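PDB 4P56: putative extracellular solute-binding protein from Bordetella bronchiseptica, which binds mandelate and probably serves as the periplasmic solute receptor of a TRAP transporter. Local coordinates for residues A[123-128]-A[132-137]; A[139-144]-A[260-265]. All blocks are in the same frame, centred on the assembly; numbering follows the deposited sequence.

Interaction 1. Residues A[123-128]-A[132-137]; sequences DTYEKY and ADEHKG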
# COMPACT_ATOMS: atom_id res chain seq x y z
N ASP A 123 5.50 -9.31 -9.18
CA ASP A 123 5.85 -10.20 -10.27
C ASP A 123 5.24 -9.63 -11.56
O ASP A 123 5.87 -9.65 -12.62
CB ASP A 123 5.35 -11.63 -10.02
CG ASP A 123 6.25 -12.42 -9.04
OD1 ASP A 123 7.37 -11.97 -8.75
OD2 ASP A 123 5.83 -13.51 -8.57
N THR A 124 4.03 -9.09 -11.46
CA THR A 124 3.33 -8.59 -12.65
C THR A 124 4.04 -7.31 -13.14
O THR A 124 4.30 -7.15 -14.35
CB THR A 124 1.87 -8.30 -12.32
OG1 THR A 124 1.20 -9.53 -11.93
CG2 THR A 124 1.14 -7.69 -13.50
N TYR A 125 4.32 -6.41 -12.20
CA TYR A 125 4.96 -5.12 -12.49
C TYR A 125 6.34 -5.34 -13.13
O TYR A 125 6.67 -4.74 -14.14
CB TYR A 125 5.10 -4.25 -11.21
CG TYR A 125 5.16 -2.75 -11.53
CD1 TYR A 125 6.35 -2.13 -11.83
CD2 TYR A 125 4.00 -1.99 -11.61
CE1 TYR A 125 6.41 -0.77 -12.15
CE2 TYR A 125 4.04 -0.64 -11.95
CZ TYR A 125 5.26 -0.04 -12.22
OH TYR A 125 5.30 1.31 -12.56
N GLU A 126 7.12 -6.22 -12.54
CA GLU A 126 8.43 -6.55 -13.06
C GLU A 126 8.35 -7.13 -14.48
O GLU A 126 9.10 -6.74 -15.36
CB GLU A 126 9.08 -7.57 -12.13
CG GLU A 126 10.32 -8.18 -12.70
CD GLU A 126 10.94 -9.18 -11.77
OE1 GLU A 126 10.33 -10.25 -11.52
OE2 GLU A 126 12.04 -8.86 -11.28
N LYS A 127 7.45 -8.08 -14.70
CA LYS A 127 7.37 -8.74 -16.01
C LYS A 127 6.81 -7.85 -17.12
O LYS A 127 7.24 -7.93 -18.25
CB LYS A 127 6.52 -10.02 -15.90
CG LYS A 127 6.31 -10.73 -17.26
CD LYS A 127 5.81 -12.13 -17.00
CE LYS A 127 5.80 -13.00 -18.24
NZ LYS A 127 5.24 -14.33 -17.86
N TYR A 128 5.83 -7.01 -16.81
CA TYR A 128 5.07 -6.34 -17.88
C TYR A 128 5.17 -4.81 -17.88
O TYR A 128 4.91 -4.18 -18.91
CB TYR A 128 3.58 -6.71 -17.81
CG TYR A 128 3.26 -8.17 -18.05
CD1 TYR A 128 3.14 -8.67 -19.33
CD2 TYR A 128 3.06 -9.04 -16.98
CE1 TYR A 128 2.85 -9.99 -19.54
CE2 TYR A 128 2.77 -10.37 -17.20
CZ TYR A 128 2.67 -10.84 -18.48
OH TYR A 128 2.37 -12.17 -18.68
N ALA A 132 7.41 1.11 -18.89
CA ALA A 132 6.63 2.35 -18.91
C ALA A 132 7.26 3.52 -18.11
O ALA A 132 6.81 4.68 -18.24
CB ALA A 132 5.25 2.05 -18.39
N ASP A 133 8.24 3.20 -17.27
CA ASP A 133 9.09 4.20 -16.58
C ASP A 133 8.30 5.07 -15.60
O ASP A 133 8.62 6.25 -15.42
CB ASP A 133 9.79 5.09 -17.63
CG ASP A 133 11.04 5.76 -17.12
OD1 ASP A 133 11.64 5.25 -16.13
OD2 ASP A 133 11.43 6.80 -17.74
N GLU A 134 7.30 4.51 -14.93
CA GLU A 134 6.56 5.30 -13.94
C GLU A 134 7.44 5.82 -12.80
O GLU A 134 7.14 6.87 -12.23
CB GLU A 134 5.42 4.50 -13.35
CG GLU A 134 4.32 4.15 -14.32
CD GLU A 134 3.12 3.57 -13.64
OE1 GLU A 134 3.28 2.71 -12.71
OE2 GLU A 134 2.00 4.02 -14.01
N HIS A 135 8.51 5.08 -12.45
CA HIS A 135 9.40 5.46 -11.33
C HIS A 135 10.64 6.20 -11.85
O HIS A 135 11.75 5.98 -11.38
CB HIS A 135 9.82 4.20 -10.53
CG HIS A 135 8.67 3.53 -9.85
ND1 HIS A 135 7.75 2.75 -10.52
CD2 HIS A 135 8.27 3.56 -8.57
CE1 HIS A 135 6.83 2.34 -9.67
NE2 HIS A 135 7.12 2.83 -8.49
N LYS A 136 10.44 7.05 -12.86
CA LYS A 136 11.55 7.72 -13.52
C LYS A 136 12.43 8.42 -12.50
O LYS A 136 11.92 9.10 -11.61
CB LYS A 136 11.02 8.75 -14.52
CG LYS A 136 12.11 9.48 -15.28
CD LYS A 136 11.51 10.54 -16.23
CE LYS A 136 12.57 11.05 -17.20
NZ LYS A 136 12.01 12.11 -18.05
N GLY A 137 13.74 8.28 -12.66
CA GLY A 137 14.70 9.10 -11.92
C GLY A 137 15.24 8.46 -10.64
O GLY A 137 16.15 9.01 -10.03
O HOH W 1 6.55 1.56 -14.93
O HOH W 2 8.65 1.97 -13.12
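Tyr125 OH is held by Glu134 OE1 and two waters, one of them weakly. It donates a very short hydrogen bond to Glu134, OH to OE1 2.5 Å, and the carboxylate oxygen lies at the edge of the tyrosine ring, close to its plane, with the two flat groups turned 33° apart. Water 1 donates to Tyr125 OH at 2.7 Å while accepting from the backbone N of Glu134 at 3.0 Å, which ties the phenol to main chain and side chain of one residue. Tyr125 reaches them because its CG stands anti to the backbone N (chi1 -155°), sending the ring off helix 114-129 toward the loop that leads into strand 139-145. That loop contains a type I turn from Asp133 to Lys136. Beside the glutamate, His135 brings CE1 to 3.4 Å from Tyr125 OH, its ring nearly perpendicular to the phenol at 87°. Water 2 sits 2.9 Å from His135 ND1 and gives Tyr125 OH a weak bond, while NE2 on the far side of the imidazole is hydrogen-bonded to His92. The other carboxylate oxygen, Glu134 OE2, accepts from the backbone N of Leu101.

Interaction 2. Residues A[139-144]-A[260-265]; sequences RLLGIY and RLSGRH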
# COMPACT_ATOMS: atom_id res chain seq x y z
N ARG A 139 15.99 4.24 -8.77
CA ARG A 139 15.96 2.81 -9.05
C ARG A 139 14.86 2.19 -8.25
O ARG A 139 14.77 2.38 -7.04
CB ARG A 139 17.28 2.12 -8.74
CG ARG A 139 17.16 0.60 -8.82
CD ARG A 139 18.46 -0.12 -8.51
NE ARG A 139 19.32 -0.13 -9.68
CZ ARG A 139 19.34 -1.08 -10.61
NH1 ARG A 139 18.58 -2.16 -10.52
NH2 ARG A 139 20.17 -0.95 -11.64
N LEU A 140 13.97 1.47 -8.94
CA LEU A 140 12.89 0.76 -8.27
C LEU A 140 13.42 -0.59 -7.80
O LEU A 140 13.80 -1.43 -8.61
CB LEU A 140 11.72 0.55 -9.23
CG LEU A 140 10.51 -0.24 -8.72
CD1 LEU A 140 9.86 0.42 -7.52
CD2 LEU A 140 9.49 -0.47 -9.84
N LEU A 141 13.42 -0.81 -6.50
CA LEU A 141 13.90 -2.09 -5.96
C LEU A 141 12.74 -3.11 -5.88
O LEU A 141 12.92 -4.29 -6.17
CB LEU A 141 14.54 -1.89 -4.60
CG LEU A 141 15.86 -1.14 -4.58
CD1 LEU A 141 16.33 -0.92 -3.14
CD2 LEU A 141 16.99 -1.87 -5.40
N GLY A 142 11.56 -2.66 -5.49
CA GLY A 142 10.46 -3.59 -5.30
C GLY A 142 9.16 -2.88 -4.96
O GLY A 142 9.17 -1.68 -4.72
N ILE A 143 8.07 -3.64 -4.97
CA ILE A 143 6.76 -3.12 -4.66
C ILE A 143 6.12 -4.11 -3.70
O ILE A 143 6.36 -5.30 -3.77
CB ILE A 143 5.89 -2.97 -5.92
CG1 ILE A 143 6.42 -1.84 -6.81
CG2 ILE A 143 4.44 -2.73 -5.55
CD1 ILE A 143 5.80 -1.85 -8.23
N TYR A 144 5.29 -3.61 -2.81
CA TYR A 144 4.48 -4.45 -1.95
C TYR A 144 3.10 -3.79 -1.83
O TYR A 144 2.89 -2.66 -2.25
CB TYR A 144 5.13 -4.65 -0.56
CG TYR A 144 5.39 -3.36 0.23
CD1 TYR A 144 4.37 -2.72 0.89
CD2 TYR A 144 6.64 -2.80 0.28
CE1 TYR A 144 4.59 -1.55 1.59
CE2 TYR A 144 6.88 -1.63 0.98
CZ TYR A 144 5.84 -1.01 1.63
OH TYR A 144 6.07 0.16 2.33
N ARG A 260 18.93 -9.08 -5.51
CA ARG A 260 18.42 -10.42 -5.17
C ARG A 260 17.58 -10.40 -3.88
O ARG A 260 16.63 -11.18 -3.73
CB ARG A 260 19.62 -11.34 -5.03
CG ARG A 260 19.36 -12.75 -4.62
CD ARG A 260 20.65 -13.57 -4.86
NE ARG A 260 21.73 -13.24 -3.92
CZ ARG A 260 22.91 -12.69 -4.25
NH1 ARG A 260 23.23 -12.39 -5.50
NH2 ARG A 260 23.79 -12.44 -3.29
N LEU A 261 17.92 -9.50 -2.98
CA LEU A 261 17.19 -9.33 -1.72
C LEU A 261 16.01 -8.38 -1.90
O LEU A 261 15.25 -8.13 -0.98
CB LEU A 261 18.13 -8.78 -0.65
CG LEU A 261 19.17 -9.79 -0.15
CD1 LEU A 261 20.16 -9.15 0.81
CD2 LEU A 261 18.47 -11.02 0.52
N SER A 262 15.84 -7.86 -3.11
CA SER A 262 14.72 -6.95 -3.37
C SER A 262 13.64 -7.68 -4.17
O SER A 262 13.48 -8.89 -4.03
CB SER A 262 15.23 -5.69 -4.09
OG SER A 262 16.13 -4.96 -3.24
N GLY A 263 12.90 -6.96 -5.01
CA GLY A 263 11.91 -7.60 -5.87
C GLY A 263 11.01 -8.56 -5.11
O GLY A 263 10.38 -8.19 -4.16
N ARG A 264 10.93 -9.80 -5.57
CA ARG A 264 9.96 -10.74 -5.03
C ARG A 264 10.24 -11.06 -3.55
O ARG A 264 9.32 -11.30 -2.74
CB ARG A 264 10.04 -12.01 -5.86
CG ARG A 264 8.96 -12.99 -5.57
CD ARG A 264 9.29 -14.21 -6.38
NE ARG A 264 8.10 -14.75 -7.01
CZ ARG A 264 7.18 -15.43 -6.35
NH1 ARG A 264 7.31 -15.64 -5.04
NH2 ARG A 264 6.12 -15.89 -7.00
N HIS A 265 11.53 -11.10 -3.21
CA HIS A 265 11.96 -11.37 -1.83
C HIS A 265 11.45 -10.29 -0.89
O HIS A 265 10.90 -10.58 0.16
CB HIS A 265 13.47 -11.42 -1.75
CG HIS A 265 14.00 -11.75 -0.40
ND1 HIS A 265 14.08 -13.05 0.07
CD2 HIS A 265 14.50 -10.97 0.58
CE1 HIS A 265 14.61 -13.05 1.28
NE2 HIS A 265 14.86 -11.79 1.63
O HOH W 3 8.99 -6.23 -4.52
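A classic beta bulge in an edge strand of an antiparallel sheet meets the approach to helix 263-285 here. Strand 139-145 pairs with strand 237-242, and at the bulge Leu141 and Gly142 both face Val240. The segment 260-265 runs from the end of helix 252-260 into helix 263-285, and it makes the one direct hydrogen bond of the contact: Gly263 N donates to Leu141 O at 2.9 Å. That bond is bent, with an N-H...O angle of 147°, and the donor is tilted 34° from the carbonyl plane.

Two glycines let the backbones come this close. Gly142 and Gly263, neither with a side chain, bring their CA atoms to 4.3 Å, and Gly142 CA lies 4.2 Å from Gly263 N. Gly263 has a positive phi of 49°, a value readily adopted by glycine. Alongside, Ser262 lays its CB against Leu141 O at 3.4 Å. Its hydroxyl rests on the leucine, with OG 3.7 Å from Leu141 CB and both methyls a little farther off. The polar need of OG is met by a hydrogen bond to Leu258 O in the preceding helix, and its contact with Leu141 is with carbon atoms. Trp49 of helix 40-56 packs against both Leu141 and Ser262.

Farther along the strand, Tyr144 hydrogen-bonds through OH to His238 and meets the ring of Trp274, both residues of the mandelate pocket. Between the two backbones lies water 3, whose approach to Gly263 O is too short to be trusted as modelled, so a bridge through it remains doubtful; its sounder bond is the one it accepts from Ile143 N at 2.8 Å.

Overall arrangement
The two contacts follow one another along the chain: interaction 1 closes the connection from helix 114-129 into strand 139-145, and interaction 2 then joins that strand to the start of helix 263-285, more than a hundred residues later. Their centres lie about 11 Å apart, and they touch directly. Tyr125 of the helix packs on Leu140 and Ile143 of the strand, His135 also meets Leu140, and a salt bridge runs from Asp123 OD2 to Arg264 NH2 at 2.9 Å. Together they illustrate how a local helix-loop-strand closure and a long-range strand-helix join can share one strand, whose far end, through Tyr144, adjoins the mandelate-binding pocket.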